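Local coordinates for protein acyl-coenzyme A oxidase 1 (Yarrowia lipolytica, PDB 5Y9D) that uses FAD to oxidise saturated acyl-CoAs to trans-2-enoyl-CoAs, passing the electrons to oxygen to make hydrogen peroxide in peroxisomal fatty acid beta-oxidation, at residues P519-S530 / I567-Y578. Sequence-based numbering, arbitrary orientation.
Sequences PEFLVEAFRTAS and IHTRQHLISSFY
F526 pushes its ring as a knob into the hole formed by I567, R570, Q571 and I574 on the facing helix. CD1 of I574 covers one face of that ring in a CH-pi contact, 3.8 Å from the centroid; isoleucine suits the place because its longer arm, CG1-CD1, brings a methyl over the centre of the ring. The CG of R570 comes within 4.0 Å of F526 CE2, its aliphatic part running alongside the ring while its charged end forms a salt bridge with E606 and a hydrogen bond with S603. F611 meets F526 edge-to-face and so extends the apolar cluster.

A second CH-pi contact lies at one end, where P519, whose compact ring offers aliphatic carbons to an aromatic face, lays CB over the Y578 ring, 3.9 Å from its centroid. Y578 CG lies anti to its carbonyl carbon (chi1 -77°), which carries the ring across to the first turn of 519-530. V523 adds CG2 at 3.8 Å from Y578 CD2, while the tyrosine hydroxyl passes L522 and hydrogen-bonds to OD1 of N597, satisfying a polar atom in buried surroundings.

Polar side chains line one flank. The extended R527 chain passes at a slant across Q571, its long aliphatic part lying along the partly exposed rim; its guanidinium has V523 CG1 above one face and the Q571 amide at its edge. At the opposite end, small S530 allows close approach: its OG lies 3.3 Å from H568 CB. Both S530 OG and H568 ND1 hydrogen-bond to the hydroxyl of Y497, which thus ties the two helices together.

Nearly antiparallel at 160°, with segment axes 8.8 Å apart, helices 519-544 and 558-581 pack with F526 as a knob in a four-residue hole, within the helical C-terminal region of this acyl-CoA oxidase, away from the FAD site.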
loop_
_atom_site.group_PDB
_atom_site.type_symbol
_atom_site.label_atom_id
_atom_site.label_comp_id
_atom_site.label_asym_id
_atom_site.label_seq_id
_atom_site.Cartn_x
_atom_site.Cartn_y
_atom_site.Cartn_z
ATOM N N PRO A 519 22.936 23.989 -1.229
ATOM C CA PRO A 519 23.323 22.621 -1.544
ATOM C C PRO A 519 24.470 22.075 -0.676
ATOM O O PRO A 519 24.345 20.991 -0.094
ATOM C CB PRO A 519 23.739 22.720 -3.004
ATOM C CG PRO A 519 22.867 23.795 -3.557
ATOM C CD PRO A 519 22.666 24.783 -2.438
ATOM N N GLU A 520 25.565 22.821 -0.571
ATOM C CA GLU A 520 26.710 22.389 0.247
ATOM C C GLU A 520 26.273 22.134 1.683
ATOM O O GLU A 520 26.706 21.182 2.300
ATOM C CB GLU A 520 27.867 23.418 0.258
ATOM C CG GLU A 520 29.150 22.899 0.941
ATOM C CD GLU A 520 29.911 23.949 1.779
ATOM O OE1 GLU A 520 30.159 25.069 1.263
ATOM O OE2 GLU A 520 30.286 23.645 2.945
ATOM N N PHE A 521 25.435 22.992 2.224
ATOM C CA PHE A 521 25.085 22.843 3.613
ATOM C C PHE A 521 24.185 21.622 3.823
ATOM O O PHE A 521 24.346 20.885 4.800
ATOM C CB PHE A 521 24.404 24.096 4.159
ATOM C CG PHE A 521 23.906 23.918 5.555
ATOM C CD1 PHE A 521 24.747 24.137 6.632
ATOM C CD2 PHE A 521 22.624 23.433 5.788
ATOM C CE1 PHE A 521 24.294 23.920 7.921
ATOM C CE2 PHE A 521 22.167 23.209 7.068
ATOM C CZ PHE A 521 23.006 23.453 8.138
ATOM N N LEU A 522 23.231 21.424 2.916
ATOM C CA LEU A 522 22.262 20.336 3.051
ATOM C C LEU A 522 23.016 19.037 2.931
ATOM O O LEU A 522 22.898 18.160 3.790
ATOM C CB LEU A 522 21.152 20.446 1.998
ATOM C CG LEU A 522 20.321 21.717 2.183
ATOM C CD1 LEU A 522 19.421 22.014 0.998
ATOM C CD2 LEU A 522 19.538 21.650 3.478
ATOM N N VAL A 523 23.844 18.955 1.903
ATOM C CA VAL A 523 24.674 17.765 1.694
ATOM C C VAL A 523 25.437 17.435 2.976
ATOM O O VAL A 523 25.278 16.358 3.552
ATOM C CB VAL A 523 25.653 17.950 0.518
ATOM C CG1 VAL A 523 26.687 16.837 0.480
ATOM C CG2 VAL A 523 24.895 17.983 -0.802
ATOM N N GLU A 524 26.217 18.407 3.427
ATOM C CA GLU A 524 27.038 18.298 4.615
ATOM C C GLU A 524 26.180 17.957 5.818
ATOM O O GLU A 524 26.600 17.188 6.680
ATOM C CB GLU A 524 27.812 19.609 4.836
ATOM C CG GLU A 524 28.766 19.603 6.032
ATOM C CD GLU A 524 29.779 18.472 5.965
ATOM O OE1 GLU A 524 30.137 18.107 4.826
ATOM O OE2 GLU A 524 30.209 17.943 7.025
ATOM N N ALA A 525 24.961 18.496 5.878
ATOM C CA ALA A 525 24.083 18.174 6.999
ATOM C C ALA A 525 23.726 16.712 6.952
ATOM O O ALA A 525 23.685 16.021 7.992
ATOM C CB ALA A 525 22.832 19.018 6.982
ATOM N N PHE A 526 23.490 16.231 5.737
ATOM C CA PHE A 526 23.065 14.848 5.585
ATOM C C PHE A 526 24.199 13.902 5.827
ATOM O O PHE A 526 24.018 12.931 6.558
ATOM C CB PHE A 526 22.372 14.591 4.239
ATOM C CG PHE A 526 20.898 14.571 4.368
ATOM C CD1 PHE A 526 20.170 15.727 4.226
ATOM C CD2 PHE A 526 20.253 13.421 4.747
ATOM C CE1 PHE A 526 18.810 15.728 4.406
ATOM C CE2 PHE A 526 18.896 13.411 4.932
ATOM C CZ PHE A 526 18.173 14.571 4.761
ATOM N N ARG A 527 25.357 14.192 5.239
ATOM C CA ARG A 527 26.580 13.422 5.490
ATOM C C ARG A 527 26.956 13.320 6.979
ATOM O O ARG A 527 27.312 12.249 7.479
ATOM C CB ARG A 527 27.725 14.025 4.708
ATOM C CG ARG A 527 27.581 13.784 3.225
ATOM C CD ARG A 527 28.640 14.477 2.417
ATOM N NE ARG A 527 28.639 13.916 1.074
ATOM C CZ ARG A 527 29.326 14.387 0.043
ATOM N NH1 ARG A 527 30.124 15.450 0.140
ATOM N NH2 ARG A 527 29.218 13.758 -1.103
ATOM N N THR A 528 26.842 14.439 7.680
ATOM C CA THR A 528 27.003 14.490 9.128
ATOM C C THR A 528 26.033 13.594 9.883
ATOM O O THR A 528 26.431 12.914 10.828
ATOM C CB THR A 528 26.817 15.944 9.616
ATOM O OG1 THR A 528 27.805 16.756 8.983
ATOM C CG2 THR A 528 26.960 16.046 11.098
ATOM N N ALA A 529 24.757 13.620 9.511
ATOM C CA ALA A 529 23.780 12.739 10.168
ATOM C C ALA A 529 24.116 11.285 9.869
ATOM O O ALA A 529 24.109 10.449 10.751
ATOM C CB ALA A 529 22.346 13.059 9.744
ATOM N N SER A 530 24.430 10.984 8.624
ATOM C CA SER A 530 24.796 9.608 8.270
ATOM C C SER A 530 26.089 9.164 8.969
ATOM O O SER A 530 26.113 8.124 9.625
ATOM C CB SER A 530 24.927 9.431 6.759
ATOM O OG SER A 530 25.260 8.084 6.434
ATOM N N ILE A 567 19.615 6.529 6.283
ATOM C CA ILE A 567 20.189 7.877 6.141
ATOM C C ILE A 567 21.225 7.958 5.016
ATOM O O ILE A 567 21.255 8.921 4.288
ATOM C CB ILE A 567 20.891 8.435 7.398
ATOM C CG1 ILE A 567 20.218 8.008 8.690
ATOM C CG2 ILE A 567 20.914 9.962 7.352
ATOM C CD1 ILE A 567 18.762 8.406 8.765
ATOM N N HIS A 568 22.075 6.957 4.881
ATOM C CA HIS A 568 23.197 7.036 3.931
ATOM C C HIS A 568 22.688 6.959 2.493
ATOM O O HIS A 568 23.170 7.652 1.606
ATOM C CB HIS A 568 24.185 5.894 4.190
ATOM C CG HIS A 568 25.049 5.567 3.013
ATOM N ND1 HIS A 568 26.134 6.329 2.653
ATOM C CD2 HIS A 568 24.955 4.590 2.087
ATOM C CE1 HIS A 568 26.692 5.821 1.570
ATOM N NE2 HIS A 568 25.990 4.774 1.201
ATOM N N THR A 569 21.720 6.081 2.276
ATOM C CA THR A 569 20.999 6.026 1.028
ATOM C C THR A 569 20.361 7.368 0.727
ATOM O O THR A 569 20.547 7.895 -0.393
ATOM C CB THR A 569 19.898 4.944 1.015
ATOM O OG1 THR A 569 20.482 3.651 1.203
ATOM C CG2 THR A 569 19.204 4.942 -0.313
ATOM N N ARG A 570 19.624 7.938 1.694
ATOM C CA ARG A 570 18.970 9.208 1.397
ATOM C C ARG A 570 19.994 10.303 1.081
ATOM O O ARG A 570 19.772 11.103 0.163
ATOM C CB ARG A 570 18.015 9.663 2.486
ATOM C CG ARG A 570 17.312 10.976 2.138
ATOM C CD ARG A 570 16.439 10.841 0.868
ATOM N NE ARG A 570 15.058 11.178 1.223
ATOM C CZ ARG A 570 14.067 10.314 1.392
ATOM N NH1 ARG A 570 14.215 9.024 1.158
ATOM N NH2 ARG A 570 12.889 10.771 1.775
ATOM N N GLN A 571 21.112 10.299 1.819
ATOM C CA GLN A 571 22.252 11.202 1.581
ATOM C C GLN A 571 22.896 10.959 0.205
ATOM O O GLN A 571 23.307 11.889 -0.479
ATOM C CB GLN A 571 23.282 11.064 2.736
ATOM C CG GLN A 571 24.595 11.822 2.572
ATOM C CD GLN A 571 25.571 11.115 1.650
ATOM O OE1 GLN A 571 25.599 9.878 1.568
ATOM N NE2 GLN A 571 26.330 11.886 0.907
ATOM N N HIS A 572 22.988 9.711 -0.205
ATOM C CA HIS A 572 23.509 9.408 -1.520
ATOM C C HIS A 572 22.663 9.996 -2.656
ATOM O O HIS A 572 23.202 10.498 -3.672
ATOM C CB HIS A 572 23.595 7.909 -1.706
ATOM C CG HIS A 572 24.461 7.496 -2.848
ATOM N ND1 HIS A 572 25.797 7.811 -2.914
ATOM C CD2 HIS A 572 24.194 6.759 -3.949
ATOM C CE1 HIS A 572 26.316 7.304 -4.016
ATOM N NE2 HIS A 572 25.366 6.654 -4.658
ATOM N N LEU A 573 21.346 9.936 -2.506
ATOM C CA LEU A 573 20.471 10.355 -3.600
ATOM C C LEU A 573 20.461 11.850 -3.710
ATOM O O LEU A 573 20.588 12.400 -4.815
ATOM C CB LEU A 573 19.055 9.846 -3.430
ATOM C CG LEU A 573 18.797 8.425 -3.899
ATOM C CD1 LEU A 573 17.334 8.095 -3.584
ATOM C CD2 LEU A 573 19.072 8.233 -5.393
ATOM N N ILE A 574 20.304 12.502 -2.561
ATOM C CA ILE A 574 20.363 13.962 -2.487
ATOM C C ILE A 574 21.678 14.422 -3.120
ATOM O O ILE A 574 21.677 15.266 -4.008
ATOM C CB ILE A 574 20.212 14.460 -1.018
ATOM C CG1 ILE A 574 18.760 14.277 -0.561
ATOM C CG2 ILE A 574 20.714 15.908 -0.853
ATOM C CD1 ILE A 574 18.571 14.462 0.930
ATOM N N SER A 575 22.785 13.805 -2.720
ATOM C CA SER A 575 24.094 14.168 -3.291
ATOM C C SER A 575 24.178 13.910 -4.769
ATOM O O SER A 575 24.767 14.712 -5.483
ATOM C CB SER A 575 25.240 13.417 -2.621
ATOM O OG SER A 575 25.655 14.087 -1.466
ATOM N N SER A 576 23.633 12.782 -5.229
ATOM C CA SER A 576 23.693 12.460 -6.649
ATOM C C SER A 576 22.864 13.419 -7.501
ATOM O O SER A 576 23.242 13.728 -8.617
ATOM C CB SER A 576 23.252 11.022 -6.908
ATOM O OG SER A 576 24.003 10.127 -6.109
ATOM N N PHE A 577 21.747 13.887 -6.970
ATOM C CA PHE A 577 20.905 14.840 -7.679
ATOM C C PHE A 577 21.639 16.147 -7.883
ATOM O O PHE A 577 21.650 16.678 -8.990
ATOM C CB PHE A 577 19.611 15.095 -6.904
ATOM C CG PHE A 577 18.484 15.648 -7.732
ATOM C CD1 PHE A 577 18.646 15.995 -9.079
ATOM C CD2 PHE A 577 17.255 15.860 -7.147
ATOM C CE1 PHE A 577 17.597 16.505 -9.807
ATOM C CE2 PHE A 577 16.206 16.383 -7.874
ATOM C CZ PHE A 577 16.375 16.693 -9.211
ATOM N N TYR A 578 22.276 16.657 -6.831
ATOM C CA TYR A 578 23.075 17.907 -6.958
ATOM C C TYR A 578 24.262 17.781 -7.909
ATOM O O TYR A 578 24.593 18.713 -8.612
ATOM C CB TYR A 578 23.599 18.344 -5.590
ATOM C CG TYR A 578 22.556 19.004 -4.751
ATOM C CD1 TYR A 578 21.883 20.109 -5.218
ATOM C CD2 TYR A 578 22.250 18.538 -3.479
ATOM C CE1 TYR A 578 20.920 20.725 -4.453
ATOM C CE2 TYR A 578 21.296 19.171 -2.704
ATOM C CZ TYR A 578 20.642 20.272 -3.204
ATOM O OH TYR A 578 19.683 20.911 -2.470
#